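Allergen Bos d 2 (Bos taurus, PDB 4WFV) probably carries pheromones as a secreted odorant-binding lipocalin of cattle skin and dander, where it is a major allergen. Local coordinates at residues Ile110-Ala118 and Tyr131-Val140. Residues are numbered along the deposited sequence; the frame is centred on the assembly and turned at random.
Sequences ITKMTEGLA and YQQLNSERGV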
ATOM      1  N   ILE A 110       2.823   2.842  16.853  1.00  8.79           N
ATOM      2  CA  ILE A 110       2.696   3.472  15.545  1.00  8.67           C
ATOM      3  C   ILE A 110       3.617   2.728  14.597  1.00  9.83           C
ATOM      4  O   ILE A 110       4.786   2.526  14.907  1.00 10.54           O
ATOM      5  CB  ILE A 110       3.122   4.935  15.579  1.00  8.78           C
ATOM      6  CG1 ILE A 110       2.192   5.702  16.521  1.00 12.35           C
ATOM      7  CG2 ILE A 110       3.028   5.536  14.179  1.00 10.61           C
ATOM      8  CD1 ILE A 110       2.691   7.077  16.897  1.00 14.52           C
ATOM      9  N   THR A 111       3.081   2.307  13.455  1.00  7.98           N
ATOM     10  CA  THR A 111       3.865   1.633  12.434  1.00  8.12           C
ATOM     11  C   THR A 111       3.932   2.519  11.208  1.00  8.42           C
ATOM     12  O   THR A 111       2.907   3.006  10.715  1.00  9.84           O
ATOM     13  CB  THR A 111       3.233   0.293  12.064  1.00  8.13           C
ATOM     14  OG1 THR A 111       3.241  -0.557  13.214  1.00  9.02           O
ATOM     15  CG2 THR A 111       4.019  -0.393  10.928  1.00  9.01           C
ATOM     16  N   LYS A 112       5.147   2.755  10.735  1.00  8.00           N
ATOM     17  CA  LYS A 112       5.369   3.489   9.501  1.00  7.58           C
ATOM     18  C   LYS A 112       5.691   2.484   8.413  1.00  8.41           C
ATOM     19  O   LYS A 112       6.586   1.665   8.571  1.00  8.20           O
ATOM     20  CB  LYS A 112       6.532   4.454   9.692  1.00  9.60           C
ATOM     21  CG  LYS A 112       6.259   5.525  10.750  1.00 10.93           C
ATOM     22  CD  LYS A 112       7.552   6.064  11.356  1.00 14.63           C
ATOM     23  CE  LYS A 112       8.514   6.590  10.309  1.00 21.83           C
ATOM     24  NZ  LYS A 112       8.032   7.851   9.689  1.00 21.02           N
ATOM     25  N   MET A 113       4.940   2.521   7.317  1.00  6.32           N
ATOM     26  CA  MET A 113       5.141   1.527   6.266  1.00  7.27           C
ATOM     27  C   MET A 113       4.886   2.097   4.878  1.00  8.17           C
ATOM     28  O   MET A 113       4.281   3.154   4.706  1.00  7.95           O
ATOM     29  CB  MET A 113       4.271   0.289   6.512  1.00 12.86           C
ATOM     30  CG  MET A 113       2.800   0.533   6.369  1.00 11.78           C
ATOM     31  SD  MET A 113       1.847  -0.996   6.507  1.00 13.54           S
ATOM     32  CE  MET A 113       2.096  -1.775   4.920  1.00 13.58           C
ATOM     33  N   THR A 114       5.397   1.387   3.887  1.00  5.61           N
ATOM     34  CA  THR A 114       5.069   1.719   2.508  1.00  6.60           C
ATOM     35  C   THR A 114       4.641   0.479   1.770  1.00  6.85           C
ATOM     36  O   THR A 114       4.926  -0.647   2.199  1.00  6.87           O
ATOM     37  CB  THR A 114       6.272   2.305   1.746  1.00  6.84           C
ATOM     38  OG1 THR A 114       7.335   1.344   1.746  1.00  7.58           O
ATOM     39  CG2 THR A 114       6.734   3.645   2.366  1.00  9.08           C
ATOM     40  N   GLU A 115       3.952   0.704   0.655  1.00  6.77           N
ATOM     41  CA  GLU A 115       3.575  -0.363  -0.258  1.00  7.23           C
ATOM     42  C   GLU A 115       3.974   0.040  -1.664  1.00  7.03           C
ATOM     43  O   GLU A 115       3.760   1.196  -2.085  1.00  7.76           O
ATOM     44  CB  GLU A 115       2.066  -0.607  -0.201  1.00  7.86           C
ATOM     45  CG  GLU A 115       1.615  -1.058   1.182  1.00  8.85           C
ATOM     46  CD  GLU A 115       0.122  -0.962   1.383  1.00 10.18           C
ATOM     47  OE1 GLU A 115      -0.475   0.044   0.974  1.00 10.21           O
ATOM     48  OE2 GLU A 115      -0.450  -1.913   1.956  1.00 10.69           O
ATOM     49  N   GLY A 116       4.575  -0.894  -2.390  1.00  6.63           N
ATOM     50  CA  GLY A 116       4.985  -0.663  -3.768  1.00  5.66           C
ATOM     51  C   GLY A 116       4.140  -1.509  -4.694  1.00  6.06           C
ATOM     52  O   GLY A 116       4.237  -2.739  -4.675  1.00  6.60           O
ATOM     53  N   LEU A 117       3.311  -0.850  -5.494  1.00  7.39           N
ATOM     54  CA  LEU A 117       2.352  -1.517  -6.361  1.00  6.88           C
ATOM     55  C   LEU A 117       2.808  -1.368  -7.809  1.00  7.09           C
ATOM     56  O   LEU A 117       3.461  -0.383  -8.153  1.00  6.52           O
ATOM     57  CB  LEU A 117       0.968  -0.890  -6.206  1.00  8.51           C
ATOM     58  CG  LEU A 117       0.407  -0.571  -4.825  1.00 10.05           C
ATOM     59  CD1 LEU A 117      -1.031  -0.053  -4.950  1.00 12.36           C
ATOM     60  CD2 LEU A 117       0.419  -1.792  -3.954  1.00 11.86           C
ATOM     61  N   ALA A 118       2.460  -2.339  -8.644  1.00  8.19           N
ATOM     62  CA  ALA A 118       2.792  -2.288 -10.069  1.00  7.36           C
ATOM     63  C   ALA A 118       1.648  -2.775 -10.933  1.00 10.28           C
ATOM     64  O   ALA A 118       0.792  -3.535 -10.485  1.00  9.95           O
ATOM     65  CB  ALA A 118       4.017  -3.121 -10.363  1.00  8.46           C
ATOM     66  N   TYR A 131      11.510   3.350  -5.111  1.00  6.89           N
ATOM     67  CA  TYR A 131      10.806   2.849  -3.934  1.00  6.74           C
ATOM     68  C   TYR A 131      11.675   2.934  -2.670  1.00  7.47           C
ATOM     69  O   TYR A 131      11.229   3.407  -1.631  1.00  6.62           O
ATOM     70  CB  TYR A 131      10.339   1.411  -4.192  1.00  7.45           C
ATOM     71  CG  TYR A 131       9.620   0.788  -3.030  1.00  5.30           C
ATOM     72  CD1 TYR A 131       8.448   1.342  -2.531  1.00  7.03           C
ATOM     73  CD2 TYR A 131      10.116  -0.355  -2.429  1.00  6.08           C
ATOM     74  CE1 TYR A 131       7.791   0.767  -1.455  1.00  7.11           C
ATOM     75  CE2 TYR A 131       9.471  -0.931  -1.357  1.00  6.92           C
ATOM     76  CZ  TYR A 131       8.318  -0.364  -0.869  1.00  6.05           C
ATOM     77  OH  TYR A 131       7.673  -0.951   0.204  1.00  7.89           O
ATOM     78  N   GLN A 132      12.915   2.476  -2.774  1.00  7.23           N
ATOM     79  CA  GLN A 132      13.819   2.486  -1.627  1.00  7.26           C
ATOM     80  C   GLN A 132      14.192   3.896  -1.178  1.00  8.95           C
ATOM     81  O   GLN A 132      14.304   4.146   0.016  1.00  8.82           O
ATOM     82  CB  GLN A 132      15.052   1.624  -1.909  1.00  8.72           C
ATOM     83  CG  GLN A 132      14.686   0.144  -2.037  1.00 11.23           C
ATOM     84  CD  GLN A 132      15.868  -0.793  -2.005  1.00 15.62           C
ATOM     85  OE1 GLN A 132      17.021  -0.370  -2.018  1.00 25.14           O
ATOM     86  NE2 GLN A 132      15.582  -2.090  -1.979  1.00 22.50           N
ATOM     87  N   GLN A 133      14.325   4.825  -2.120  1.00  8.30           N
ATOM     88  CA  GLN A 133      14.575   6.213  -1.761  1.00  9.25           C
ATOM     89  C   GLN A 133      13.372   6.819  -1.032  1.00  9.43           C
ATOM     90  O   GLN A 133      13.527   7.535  -0.032  1.00 10.11           O
ATOM     91  CB  GLN A 133      14.921   7.029  -3.006  1.00 10.81           C
ATOM     92  CG  GLN A 133      15.246   8.483  -2.702  1.00 19.47           C
ATOM     93  CD  GLN A 133      16.491   8.633  -1.851  1.00 24.26           C
ATOM     94  OE1 GLN A 133      17.435   7.847  -1.962  1.00 25.94           O
ATOM     95  NE2 GLN A 133      16.497   9.641  -0.986  1.00 32.87           N
ATOM     96  N   LEU A 134      12.168   6.529  -1.518  1.00  8.77           N
ATOM     97  CA  LEU A 134      10.961   7.021  -0.855  1.00  8.46           C
ATOM     98  C   LEU A 134      10.848   6.464   0.565  1.00  9.16           C
ATOM     99  O   LEU A 134      10.446   7.170   1.496  1.00 10.02           O
ATOM    100  CB  LEU A 134       9.713   6.664  -1.662  1.00  9.60           C
ATOM    101  CG  LEU A 134       9.566   7.374  -3.007  1.00  9.61           C
ATOM    102  CD1 LEU A 134       8.582   6.613  -3.890  1.00 10.89           C
ATOM    103  CD2 LEU A 134       9.147   8.823  -2.830  1.00 13.41           C
ATOM    104  N   ASN A 135      11.204   5.198   0.732  1.00  7.98           N
ATOM    105  CA  ASN A 135      11.224   4.593   2.059  1.00  9.33           C
ATOM    106  C   ASN A 135      12.143   5.361   2.999  1.00  9.37           C
ATOM    107  O   ASN A 135      11.760   5.729   4.112  1.00  9.77           O
ATOM    108  CB  ASN A 135      11.681   3.136   1.984  1.00  8.65           C
ATOM    109  CG  ASN A 135      10.638   2.217   1.373  1.00  9.41           C
ATOM    110  OD1 ASN A 135       9.483   2.597   1.212  1.00 11.80           O
ATOM    111  ND2 ASN A 135      11.049   1.004   1.033  1.00  9.18           N
ATOM    112  N   SER A 136      13.370   5.592   2.551  1.00  9.54           N
ATOM    113  CA  SER A 136      14.367   6.206   3.423  1.00 10.38           C
ATOM    114  C   SER A 136      13.981   7.632   3.801  1.00 13.19           C
ATOM    115  O   SER A 136      14.217   8.061   4.922  1.00 12.69           O
ATOM    116  CB  SER A 136      15.739   6.160   2.755  1.00 11.61           C
ATOM    117  OG  SER A 136      16.163   4.820   2.633  1.00 15.40           O
ATOM    118  N   GLU A 137      13.364   8.344   2.872  1.00 10.45           N
ATOM    119  CA  GLU A 137      12.888   9.705   3.136  1.00 12.18           C
ATOM    120  C   GLU A 137      11.867   9.752   4.269  1.00 14.03           C
ATOM    121  O   GLU A 137      11.650  10.801   4.882  1.00 14.24           O
ATOM    122  CB  GLU A 137      12.259  10.299   1.872  1.00 14.11           C
ATOM    123  CG  GLU A 137      13.255  10.591   0.765  1.00 15.70           C
ATOM    124  CD  GLU A 137      12.584  10.996  -0.540  1.00 21.00           C
ATOM    125  OE1 GLU A 137      11.337  10.911  -0.647  1.00 20.60           O
ATOM    126  OE2 GLU A 137      13.314  11.398  -1.470  1.00 25.40           O
ATOM    127  N   ARG A 138      11.247   8.612   4.552  1.00 12.87           N
ATOM    128  CA  ARG A 138      10.156   8.565   5.516  1.00 12.84           C
ATOM    129  C   ARG A 138      10.446   7.680   6.710  1.00 13.32           C
ATOM    130  O   ARG A 138       9.533   7.317   7.455  1.00 15.81           O
ATOM    131  CB  ARG A 138       8.886   8.110   4.820  1.00 12.46           C
ATOM    132  CG  ARG A 138       8.388   9.185   3.909  1.00 14.91           C
ATOM    133  CD  ARG A 138       7.397   8.683   2.911  1.00 13.38           C
ATOM    134  NE  ARG A 138       6.957   9.809   2.099  1.00 16.36           N
ATOM    135  CZ  ARG A 138       7.652  10.291   1.074  1.00 17.75           C
ATOM    136  NH1 ARG A 138       8.806   9.724   0.726  1.00 16.28           N
ATOM    137  NH2 ARG A 138       7.195  11.334   0.393  1.00 18.70           N
ATOM    138  N   GLY A 139      11.715   7.329   6.886  1.00 12.67           N
ATOM    139  CA  GLY A 139      12.113   6.539   8.033  1.00 15.48           C
ATOM    140  C   GLY A 139      11.607   5.107   8.012  1.00 13.31           C
ATOM    141  O   GLY A 139      11.465   4.467   9.054  1.00 15.36           O
ATOM    142  N   VAL A 140      11.348   4.590   6.816  1.00 11.56           N
ATOM    143  CA  VAL A 140      10.958   3.193   6.666  1.00 10.34           C
ATOM    144  C   VAL A 140      12.182   2.387   6.225  1.00  9.33           C
ATOM    145  O   VAL A 140      12.780   2.671   5.189  1.00 11.31           O
ATOM    146  CB  VAL A 140       9.821   3.061   5.651  1.00  9.03           C
ATOM    147  CG1 VAL A 140       9.490   1.586   5.395  1.00 11.34           C
ATOM    148  CG2 VAL A 140       8.594   3.816   6.169  1.00 11.36           C
TER
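Y131 brings its ring obliquely against the backbone of strand 110-118 where E115 passes into G116, with CE1 3.7 Å from G116 N. This is the helix-on-barrel packing of the lipocalin fold: helix 125-137, which follows the last long strand of the antiparallel barrel, packs on the outside of the wall and runs back almost antiparallel to that strand; the axes of residues 131-137 and 110-118 lie 165° apart in direction and approach to 9.2 Å. G116, having no side chain, lets the ring come this close to the backbone. Pointing CG away from its own backbone nitrogen, Y131 carries its hydroxyl up to T114, whose OG1 lies 2.8 Å from OH, within hydrogen-bonding distance. T114 OG1 in turn donates to N135 OD1 at 2.5 Å, a short bond that meets the amide C=O at 128° and from 34° off its plane. One buried threonine hydroxyl thus ties together two helix residues a turn apart. N135 ND2 lies 3.4 Å above one face of the Y131 ring, toward its rim, and bonds to N142 beyond the helix, which holds the amide's rotation. M113 and E115, between the residues that face the helix, point away from it, and E115 is hydrogen-bonded to Y39 and T100. The helix ends in a Schellman motif, with V140 N bonding to N135 O and G139 N to S136 O, and G139 at positive phi as the C′ residue; V140 then turns CG2 against the backbone of K112 and the methyl of T114, and it also touches A22 on strand 17-23. K112 bends at chi3 and chi4 to curl round the turn, and its ammonium group, also bonded to Y101 OH, gives a hydrogen bond from NZ to R138 O at 2.7 Å.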